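PDB 3VC5: mandelate racemase/muconate lactonizing protein, which probably catalyses the magnesium-dependent dehydration of D-glucarate to 5-dehydro-4-deoxy-D-glucarate, as a member of the mandelate racemase/muconate lactonizing enzyme family. Local coordinates for residues Val124-Arg129 and Tyr314-Arg320. Numbering follows the deposited sequence.
Sequences VKTVDR and YWGGLVR
With CG anti to its carbonyl carbon (chi1 -80°), the carboxylate of Asp-128 meets Arg-320, whose chain bends at chi3 (52°) so that the two side chains cross at about a right angle. The salt bridge joins NH2 of Arg-320 to OD2 of Asp-128 at 2.8 Å, but the hydrogen bond within it is bent and weak; the carboxylate and guanidinium planes are 56° apart, and OD1 lies over one guanidinium face, toward its rim. NE of Arg-320 turns instead to the carbonyl O of Trp-315, 3.3 Å away and close to the guanidinium plane, a nearly straight bond that helps to set the rotation of the group. OD2 of Asp-128 also accepts a bond from a water at 2.6 Å, which donates to the carbonyl O of Tyr-314 as well, while OD1 is hydrogen-bonded to Tyr-99. Together with the positive charge of Arg-320, these bonds would be expected to favour the ionised carboxylate. CA of Gly-316, at positive phi, makes a nearly straight CA-H...O contact with O of Asp-128 (3.5 Å). Lys-125 runs alongside Tyr-314, its CE 3.9 Å from CD1, with NZ held by the carbonyl oxygens of Thr-118 and Ser-120; CG of Arg-129 packs on CB of Tyr-314 at 3.5 Å. The Tyr-314 side chain touches Asn-287, a magnesium-binding residue, though no metal is bound to this chain here, and lies near the predicted proton acceptor His-338. The contact thus joins helix 123-146 to the turn between helices 312-315 and 318-330, after barrel strand 307-310; Tyr-99 of helix 95-106 touches Arg-320, and Tyr-71 of strand 65-71 touches Arg-129 and Tyr-314.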
loop_
_atom_site.group_PDB
_atom_site.type_symbol
_atom_site.label_atom_id
_atom_site.label_comp_id
_atom_site.label_asym_id
_atom_site.label_seq_id
_atom_site.Cartn_x
_atom_site.Cartn_y
_atom_site.Cartn_z
ATOM N N VAL A 124 -1.846 13.039 -12.573
ATOM C CA VAL A 124 -1.547 11.732 -11.984
ATOM C C VAL A 124 -2.446 10.676 -12.603
ATOM O O VAL A 124 -1.987 9.597 -12.905
ATOM C CB VAL A 124 -1.632 11.723 -10.429
ATOM C CG1 VAL A 124 -1.567 10.313 -9.870
ATOM C CG2 VAL A 124 -0.548 12.641 -9.850
ATOM N N LYS A 125 -3.741 10.959 -12.768
ATOM C CA LYS A 125 -4.598 9.931 -13.328
ATOM C C LYS A 125 -4.163 9.587 -14.754
ATOM O O LYS A 125 -4.271 8.420 -15.188
ATOM C CB LYS A 125 -6.075 10.392 -13.287
ATOM C CG LYS A 125 -7.101 9.291 -13.543
ATOM C CD LYS A 125 -8.510 9.863 -13.394
ATOM C CE LYS A 125 -9.574 9.042 -13.994
ATOM N NZ LYS A 125 -10.674 9.881 -14.583
ATOM N N THR A 126 -3.700 10.584 -15.511
ATOM C CA THR A 126 -3.248 10.332 -16.887
ATOM C C THR A 126 -2.028 9.410 -16.874
ATOM O O THR A 126 -1.974 8.385 -17.600
ATOM C CB THR A 126 -2.910 11.650 -17.598
ATOM O OG1 THR A 126 -4.117 12.412 -17.711
ATOM C CG2 THR A 126 -2.351 11.382 -19.008
ATOM N N VAL A 127 -1.074 9.730 -16.010
ATOM C CA VAL A 127 0.144 8.890 -15.857
ATOM C C VAL A 127 -0.248 7.477 -15.404
ATOM O O VAL A 127 0.231 6.483 -15.955
ATOM C CB VAL A 127 1.110 9.506 -14.856
ATOM C CG1 VAL A 127 2.295 8.533 -14.556
ATOM C CG2 VAL A 127 1.620 10.839 -15.395
ATOM N N ASP A 128 -1.172 7.388 -14.436
ATOM C CA ASP A 128 -1.543 6.094 -13.901
ATOM C C ASP A 128 -2.246 5.278 -14.987
ATOM O O ASP A 128 -2.078 4.049 -15.062
ATOM C CB ASP A 128 -2.516 6.266 -12.731
ATOM C CG ASP A 128 -1.804 6.643 -11.430
ATOM O OD1 ASP A 128 -0.540 6.568 -11.384
ATOM O OD2 ASP A 128 -2.491 6.910 -10.419
ATOM N N ARG A 129 -3.102 5.940 -15.782
ATOM C CA ARG A 129 -3.787 5.248 -16.884
ATOM C C ARG A 129 -2.789 4.681 -17.908
ATOM O O ARG A 129 -2.922 3.523 -18.382
ATOM C CB ARG A 129 -4.817 6.158 -17.589
ATOM C CG ARG A 129 -6.059 6.430 -16.755
ATOM C CD ARG A 129 -6.840 7.655 -17.257
ATOM N NE ARG A 129 -6.769 7.796 -18.702
ATOM C CZ ARG A 129 -7.790 7.666 -19.540
ATOM N NH1 ARG A 129 -7.584 7.845 -20.846
ATOM N NH2 ARG A 129 -9.014 7.394 -19.080
ATOM N N TYR A 314 -7.231 2.961 -13.939
ATOM C CA TYR A 314 -6.932 4.402 -13.763
ATOM C C TYR A 314 -6.361 4.731 -12.388
ATOM O O TYR A 314 -5.992 5.890 -12.164
ATOM C CB TYR A 314 -8.139 5.317 -14.129
ATOM C CG TYR A 314 -9.402 5.099 -13.308
ATOM C CD1 TYR A 314 -9.548 5.676 -12.052
ATOM C CD2 TYR A 314 -10.457 4.317 -13.794
ATOM C CE1 TYR A 314 -10.724 5.527 -11.317
ATOM C CE2 TYR A 314 -11.627 4.166 -13.074
ATOM C CZ TYR A 314 -11.736 4.723 -11.815
ATOM O OH TYR A 314 -12.908 4.542 -11.107
ATOM N N TRP A 315 -6.244 3.734 -11.490
ATOM C CA TRP A 315 -5.535 3.956 -10.208
ATOM C C TRP A 315 -4.051 3.559 -10.316
ATOM O O TRP A 315 -3.315 3.653 -9.352
ATOM C CB TRP A 315 -6.210 3.243 -9.029
ATOM C CG TRP A 315 -7.454 3.928 -8.543
ATOM C CD1 TRP A 315 -8.729 3.765 -9.026
ATOM C CD2 TRP A 315 -7.548 4.869 -7.464
ATOM N NE1 TRP A 315 -9.619 4.513 -8.293
ATOM C CE2 TRP A 315 -8.926 5.226 -7.337
ATOM C CE3 TRP A 315 -6.610 5.443 -6.593
ATOM C CZ2 TRP A 315 -9.386 6.126 -6.367
ATOM C CZ3 TRP A 315 -7.069 6.367 -5.610
ATOM C CH2 TRP A 315 -8.460 6.679 -5.507
ATOM N N GLY A 316 -3.627 3.080 -11.483
ATOM C CA GLY A 316 -2.197 2.893 -11.737
ATOM C C GLY A 316 -1.667 1.489 -11.560
ATOM O O GLY A 316 -0.483 1.309 -11.205
ATOM N N GLY A 317 -2.477 0.486 -11.891
ATOM C CA GLY A 317 -1.976 -0.880 -11.858
ATOM C C GLY A 317 -2.355 -1.656 -10.614
ATOM O O GLY A 317 -3.000 -1.119 -9.680
ATOM N N LEU A 318 -1.949 -2.929 -10.573
ATOM C CA LEU A 318 -2.369 -3.777 -9.475
ATOM C C LEU A 318 -1.746 -3.412 -8.115
ATOM O O LEU A 318 -2.432 -3.394 -7.083
ATOM C CB LEU A 318 -2.124 -5.254 -9.796
ATOM C CG LEU A 318 -2.593 -5.685 -11.196
ATOM C CD1 LEU A 318 -2.498 -7.198 -11.275
ATOM C CD2 LEU A 318 -4.042 -5.232 -11.491
ATOM N N VAL A 319 -0.438 -3.195 -8.093
ATOM C CA VAL A 319 0.208 -2.862 -6.829
ATOM C C VAL A 319 -0.310 -1.549 -6.245
ATOM O O VAL A 319 -0.676 -1.519 -5.046
ATOM C CB VAL A 319 1.751 -2.844 -6.974
ATOM C CG1 VAL A 319 2.393 -2.428 -5.667
ATOM C CG2 VAL A 319 2.216 -4.221 -7.383
ATOM N N ARG A 320 -0.397 -0.492 -7.059
ATOM C CA ARG A 320 -0.922 0.786 -6.542
ATOM C C ARG A 320 -2.364 0.608 -6.041
ATOM O O ARG A 320 -2.743 1.155 -4.996
ATOM C CB ARG A 320 -0.840 1.902 -7.583
ATOM C CG ARG A 320 0.566 2.486 -7.778
ATOM C CD ARG A 320 0.653 3.601 -8.812
ATOM N NE ARG A 320 -0.287 4.727 -8.668
ATOM C CZ ARG A 320 0.034 5.923 -8.170
ATOM N NH1 ARG A 320 1.266 6.127 -7.720
ATOM N NH2 ARG A 320 -0.881 6.908 -8.109
HETATM O O HOH W 1 -4.910 7.773 -10.400
#